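Local coordinates for protein SusD homolog (Bacteroides thetaiotaomicron VPI-5482, PDB 3FDH) that probably binds a glycan at the outer membrane for uptake, as a lipoprotein of the SusD/RagB family, at residues A[208-212]-A[493-497]; A[416-420]-A[437-441]. All blocks are in the same frame, centred on the assembly; numbering follows the deposited sequence.

Contact 1 of 2, residues A[208-212]-A[493-497]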
loop_
_atom_site.group_PDB
_atom_site.type_symbol
_atom_site.label_atom_id
_atom_site.label_comp_id
_atom_site.label_asym_id
_atom_site.label_seq_id
_atom_site.Cartn_x
_atom_site.Cartn_y
_atom_site.Cartn_z
ATOM N N ARG A 208 9.457 -2.160 -9.584
ATOM C CA ARG A 208 10.081 -1.428 -8.455
ATOM C C ARG A 208 11.541 -1.107 -8.689
ATOM O O ARG A 208 12.039 -0.028 -8.325
ATOM C CB ARG A 208 9.980 -2.237 -7.167
ATOM C CG ARG A 208 10.602 -1.499 -5.980
ATOM C CD ARG A 208 9.580 -0.604 -5.287
ATOM N NE ARG A 208 8.757 -1.433 -4.403
ATOM C CZ ARG A 208 7.450 -1.641 -4.513
ATOM N NH1 ARG A 208 6.727 -1.018 -5.416
ATOM N NH2 ARG A 208 6.844 -2.419 -3.637
ATOM N N LEU A 209 12.240 -2.058 -9.318
ATOM C CA LEU A 209 13.710 -1.966 -9.457
ATOM C C LEU A 209 14.194 -1.455 -10.809
ATOM O O LEU A 209 15.363 -1.523 -11.136
ATOM C CB LEU A 209 14.347 -3.317 -9.227
ATOM C CG LEU A 209 14.044 -4.083 -7.946
ATOM C CD1 LEU A 209 15.007 -5.262 -7.852
ATOM C CD2 LEU A 209 14.121 -3.231 -6.712
ATOM N N ILE A 210 13.262 -0.947 -11.568
ATOM C CA ILE A 210 13.515 -0.538 -12.961
ATOM C C ILE A 210 14.661 0.450 -13.120
ATOM O O ILE A 210 15.413 0.380 -14.072
ATOM C CB ILE A 210 12.229 0.019 -13.636
ATOM C CG1 ILE A 210 12.371 -0.013 -15.164
ATOM C CG2 ILE A 210 11.878 1.429 -13.106
ATOM C CD1 ILE A 210 12.523 -1.415 -15.731
ATOM N N ASN A 211 14.770 1.380 -12.183
ATOM C CA ASN A 211 15.830 2.377 -12.250
ATOM C C ASN A 211 17.200 1.739 -12.327
ATOM O O ASN A 211 18.153 2.297 -12.887
ATOM C CB ASN A 211 15.743 3.291 -11.021
ATOM C CG ASN A 211 16.685 4.469 -11.080
ATOM O OD1 ASN A 211 17.008 4.975 -12.156
ATOM N ND2 ASN A 211 17.087 4.954 -9.913
ATOM N N ARG A 212 17.280 0.533 -11.781
ATOM C CA ARG A 212 18.538 -0.178 -11.656
ATOM C C ARG A 212 18.761 -1.206 -12.767
ATOM O O ARG A 212 19.774 -1.894 -12.820
ATOM C CB ARG A 212 18.619 -0.871 -10.303
ATOM C CG ARG A 212 18.736 0.046 -9.137
ATOM C CD ARG A 212 20.102 0.758 -9.174
ATOM N NE ARG A 212 20.239 1.644 -8.023
ATOM C CZ ARG A 212 21.353 2.256 -7.673
ATOM N NH1 ARG A 212 22.455 2.154 -8.405
ATOM N NH2 ARG A 212 21.354 2.995 -6.589
ATOM N N TRP A 493 18.116 2.200 -2.300
ATOM C CA TRP A 493 18.863 1.786 -3.498
ATOM C C TRP A 493 18.090 1.796 -4.812
ATOM O O TRP A 493 18.566 2.316 -5.814
ATOM C CB TRP A 493 19.517 0.451 -3.258
ATOM C CG TRP A 493 20.238 -0.112 -4.417
ATOM C CD1 TRP A 493 21.514 0.184 -4.819
ATOM C CD2 TRP A 493 19.754 -1.119 -5.302
ATOM N NE1 TRP A 493 21.842 -0.581 -5.908
ATOM C CE2 TRP A 493 20.778 -1.387 -6.228
ATOM C CE3 TRP A 493 18.544 -1.829 -5.401
ATOM C CZ2 TRP A 493 20.635 -2.325 -7.255
ATOM C CZ3 TRP A 493 18.398 -2.761 -6.435
ATOM C CH2 TRP A 493 19.451 -2.997 -7.341
ATOM N N TRP A 494 16.877 1.284 -4.810
ATOM C CA TRP A 494 16.117 1.245 -6.057
ATOM C C TRP A 494 15.741 2.629 -6.528
ATOM O O TRP A 494 15.312 2.812 -7.680
ATOM C CB TRP A 494 14.916 0.280 -6.042
ATOM C CG TRP A 494 13.883 0.340 -4.922
ATOM C CD1 TRP A 494 13.654 -0.636 -4.008
ATOM C CD2 TRP A 494 12.933 1.384 -4.633
ATOM N NE1 TRP A 494 12.622 -0.287 -3.177
ATOM C CE2 TRP A 494 12.160 0.947 -3.527
ATOM C CE3 TRP A 494 12.649 2.622 -5.202
ATOM C CZ2 TRP A 494 11.128 1.707 -2.970
ATOM C CZ3 TRP A 494 11.594 3.395 -4.635
ATOM C CH2 TRP A 494 10.869 2.928 -3.526
ATOM N N ALA A 495 15.983 3.606 -5.664
ATOM C CA ALA A 495 15.661 5.016 -5.972
ATOM C C ALA A 495 16.914 5.772 -6.333
ATOM O O ALA A 495 16.897 6.988 -6.462
ATOM C CB ALA A 495 14.916 5.700 -4.804
ATOM N N GLY A 496 18.017 5.047 -6.474
ATOM C CA GLY A 496 19.286 5.662 -6.839
ATOM C C GLY A 496 20.195 5.867 -5.658
ATOM O O GLY A 496 21.283 6.455 -5.784
ATOM N N GLY A 497 19.755 5.415 -4.489
ATOM C CA GLY A 497 20.587 5.536 -3.265
ATOM C C GLY A 497 21.645 4.467 -3.145
ATOM O O GLY A 497 21.731 3.573 -3.973
HETATM O O HOH W 1 13.485 1.809 -9.558
#
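Arg212 lies flat against the indole of Trp493, a cation-pi stack that joins the turn after helix 191-208 to the C-terminal tail of this SusD-like, mainly helical fold. The guanidinium and ring planes are only 8° apart, and Arg212 CZ sits 3.7 Å from the centroid of the five-membered ring of Trp493. Further back along the same chain, Arg212 CG makes a CH-pi contact with the six-membered ring, so the arginine runs along the indole from one ring to the other. A bend at chi2 (-68°) lays it there. The guanidinium also grips the backbone side-on: NE and NH2 of Arg212 both donate to Trp493 O, NE at 2.9 Å and from above the carbonyl plane. That oxygen takes a third bond from Gly496 N, which closes the 3-10 turn 493-495.

The neighbouring indole is covered by a second arginine. Arg208 CG stands 3.6 Å from the centroid of the five-membered ring of Trp494, almost on its normal, while Arg208 CD lies over the same face, nearest Trp494 CE2 and offset toward the rim. Having CG anti to the backbone N (chi1 -179°) and bends at chi2 and chi3, the chain passes over the ring, and its charged end continues to salt bridges with Glu433 and Asp125. Asp125 also accepts from Trp494 NE1, so one carboxylate holds both the arginine and the indole beneath it. Leu209 CD2 reaches the same tryptophan, 3.7 Å from Trp494 CB. Between the backbones, a water accepts from Asn211 N and lies 2.8 Å from Trp494 O.

Contact 2 of 2, residues A[416-420]-A[437-441]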
loop_
_atom_site.group_PDB
_atom_site.type_symbol
_atom_site.label_atom_id
_atom_site.label_comp_id
_atom_site.label_asym_id
_atom_site.label_seq_id
_atom_site.Cartn_x
_atom_site.Cartn_y
_atom_site.Cartn_z
ATOM N N THR A 416 -1.142 8.122 -16.712
ATOM C CA THR A 416 -1.217 6.799 -16.129
ATOM C C THR A 416 -0.824 6.822 -14.654
ATOM O O THR A 416 -1.504 6.260 -13.819
ATOM C CB THR A 416 -0.364 5.752 -16.923
ATOM O OG1 THR A 416 -0.915 5.618 -18.252
ATOM C CG2 THR A 416 -0.317 4.338 -16.186
HETATM N N MSE A 417 0.234 7.528 -14.300
HETATM C CA MSE A 417 0.696 7.462 -12.938
HETATM C C MSE A 417 -0.153 8.353 -12.024
HETATM O O MSE A 417 -0.333 8.045 -10.827
HETATM C CB MSE A 417 2.154 7.838 -12.894
HETATM C CG MSE A 417 3.072 6.958 -13.770
HETATM SE SE MSE A 417 2.886 5.096 -13.306
HETATM C CE MSE A 417 3.466 5.249 -11.465
ATOM N N ILE A 418 -0.671 9.447 -12.598
ATOM C CA ILE A 418 -1.637 10.314 -11.866
ATOM C C ILE A 418 -2.873 9.482 -11.507
ATOM O O ILE A 418 -3.378 9.520 -10.382
ATOM C CB ILE A 418 -2.038 11.584 -12.646
ATOM C CG1 ILE A 418 -0.833 12.543 -12.720
ATOM C CG2 ILE A 418 -3.183 12.271 -11.931
ATOM C CD1 ILE A 418 -1.001 13.800 -13.653
ATOM N N GLN A 419 -3.341 8.714 -12.475
ATOM C CA GLN A 419 -4.497 7.866 -12.279
ATOM C C GLN A 419 -4.228 6.749 -11.275
ATOM O O GLN A 419 -5.104 6.402 -10.475
ATOM C CB GLN A 419 -5.068 7.322 -13.627
ATOM C CG GLN A 419 -5.721 8.415 -14.506
ATOM C CD GLN A 419 -6.864 9.173 -13.790
ATOM O OE1 GLN A 419 -7.681 8.574 -13.082
ATOM N NE2 GLN A 419 -6.924 10.484 -13.990
ATOM N N LYS A 420 -3.005 6.222 -11.261
ATOM C CA LYS A 420 -2.660 5.165 -10.328
ATOM C C LYS A 420 -2.767 5.775 -8.949
ATOM O O LYS A 420 -3.339 5.217 -8.041
ATOM C CB LYS A 420 -1.239 4.624 -10.602
ATOM C CG LYS A 420 -0.858 3.435 -9.776
ATOM C CD LYS A 420 0.511 2.878 -10.111
ATOM C CE LYS A 420 0.745 1.483 -9.542
ATOM N NZ LYS A 420 2.254 1.162 -9.499
ATOM N N ASP A 437 5.765 4.047 -5.259
ATOM C CA ASP A 437 5.728 4.570 -6.620
ATOM C C ASP A 437 6.255 5.993 -6.675
ATOM O O ASP A 437 6.971 6.395 -7.590
ATOM C CB ASP A 437 4.303 4.599 -7.183
ATOM C CG ASP A 437 3.772 3.205 -7.657
ATOM O OD1 ASP A 437 4.519 2.429 -8.290
ATOM O OD2 ASP A 437 2.555 2.952 -7.510
ATOM N N PHE A 438 5.973 6.759 -5.625
ATOM C CA PHE A 438 6.311 8.193 -5.636
ATOM C C PHE A 438 7.798 8.338 -5.588
ATOM O O PHE A 438 8.422 9.117 -6.325
ATOM C CB PHE A 438 5.692 8.951 -4.416
ATOM C CG PHE A 438 5.890 10.433 -4.500
ATOM C CD1 PHE A 438 5.038 11.226 -5.224
ATOM C CD2 PHE A 438 6.974 11.013 -3.932
ATOM C CE1 PHE A 438 5.270 12.566 -5.353
ATOM C CE2 PHE A 438 7.202 12.345 -4.039
ATOM C CZ PHE A 438 6.356 13.135 -4.755
ATOM N N ARG A 439 8.374 7.561 -4.704
ATOM C CA ARG A 439 9.805 7.599 -4.514
ATOM C C ARG A 439 10.542 6.987 -5.720
ATOM O O ARG A 439 11.645 7.387 -6.083
ATOM C CB ARG A 439 10.215 6.876 -3.229
ATOM C CG ARG A 439 9.788 7.585 -1.974
ATOM C CD ARG A 439 10.311 6.793 -0.772
ATOM N NE ARG A 439 9.649 5.503 -0.652
ATOM C CZ ARG A 439 10.111 4.473 0.022
ATOM N NH1 ARG A 439 11.286 4.560 0.583
ATOM N NH2 ARG A 439 9.436 3.357 0.047
ATOM N N ARG A 440 9.900 6.040 -6.371
ATOM C CA ARG A 440 10.525 5.409 -7.538
ATOM C C ARG A 440 10.569 6.468 -8.616
ATOM O O ARG A 440 11.590 6.603 -9.299
ATOM C CB ARG A 440 9.776 4.164 -7.985
ATOM C CG ARG A 440 10.243 3.611 -9.309
ATOM C CD ARG A 440 9.635 2.265 -9.612
ATOM N NE ARG A 440 8.188 2.270 -9.651
ATOM C CZ ARG A 440 7.476 2.513 -10.760
ATOM N NH1 ARG A 440 8.084 2.812 -11.908
ATOM N NH2 ARG A 440 6.169 2.510 -10.690
HETATM N N MSE A 441 9.464 7.199 -8.784
HETATM C CA MSE A 441 9.408 8.323 -9.762
HETATM C C MSE A 441 10.494 9.352 -9.480
HETATM O O MSE A 441 11.122 9.892 -10.400
HETATM C CB MSE A 441 8.083 9.012 -9.775
HETATM C CG MSE A 441 7.217 8.222 -10.666
HETATM SE SE MSE A 441 5.334 8.741 -10.959
HETATM C CE MSE A 441 4.498 8.138 -9.393
#
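The guanidinium of Arg440 meets Asp437 OD1 at its edge, nearly in its own plane, whereas seen from the carboxylate this donor stands above the plane. Arg440 NH2 makes the bond at 2.9 Å within helix 431-443, and Met417 CE comes to the same nitrogen obliquely. Across the helix pair, Lys420 NZ approaches the carboxylate on the syn side of Asp437 OD2, at 2.7 Å, with a weak second bond to OD1. Its chain is extended throughout, CG anti to the backbone N (chi1 -174°), which carries the ammonium across to helix 431-443. The two segments run antiparallel at 154° with axes 11.9 Å apart, a spacing filled on the apolar side by two selenomethionines sliding past each other: Met441 SE lies 3.8 Å from Met417 CB, and the two CE methyls touch. Lys420 NZ and Arg440 NH2 are 4.3 Å apart. With an alanine here in place of the Asp437 carboxylate, Lys420 would probably lose its mate, and these two buried like charges would face each other without a shared anion. Glu344 of helix 335-348 pairs with Arg440 NH1, so the network holds two acids and two bases, a balance consistent with Lys420, Asp437 and Arg440 staying charged although buried.

How the contacts relate
From the N terminus, the chain first reaches 208-212, at the end of helix 191-208 and into the turn that follows, and near its end meets it again through 493-497; contact 1 thus closes a loop of 280 residues, nearly half of it helix. Contact 2 is nested inside that loop and closes a short one, joining the adjacent helices 412-423 and 431-443. The centres lie 14 Å apart, and helix 431-443 bridges them: Arg440 CD packs against Arg208 O, the CZ3 rim of Trp494 packs against Arg440 N, and Ala495 CB meets Arg439 O. One helix therefore packs against helix 412-423 in the buried interior and, through contact 1, against the C-terminal tail and the end of helix 191-208.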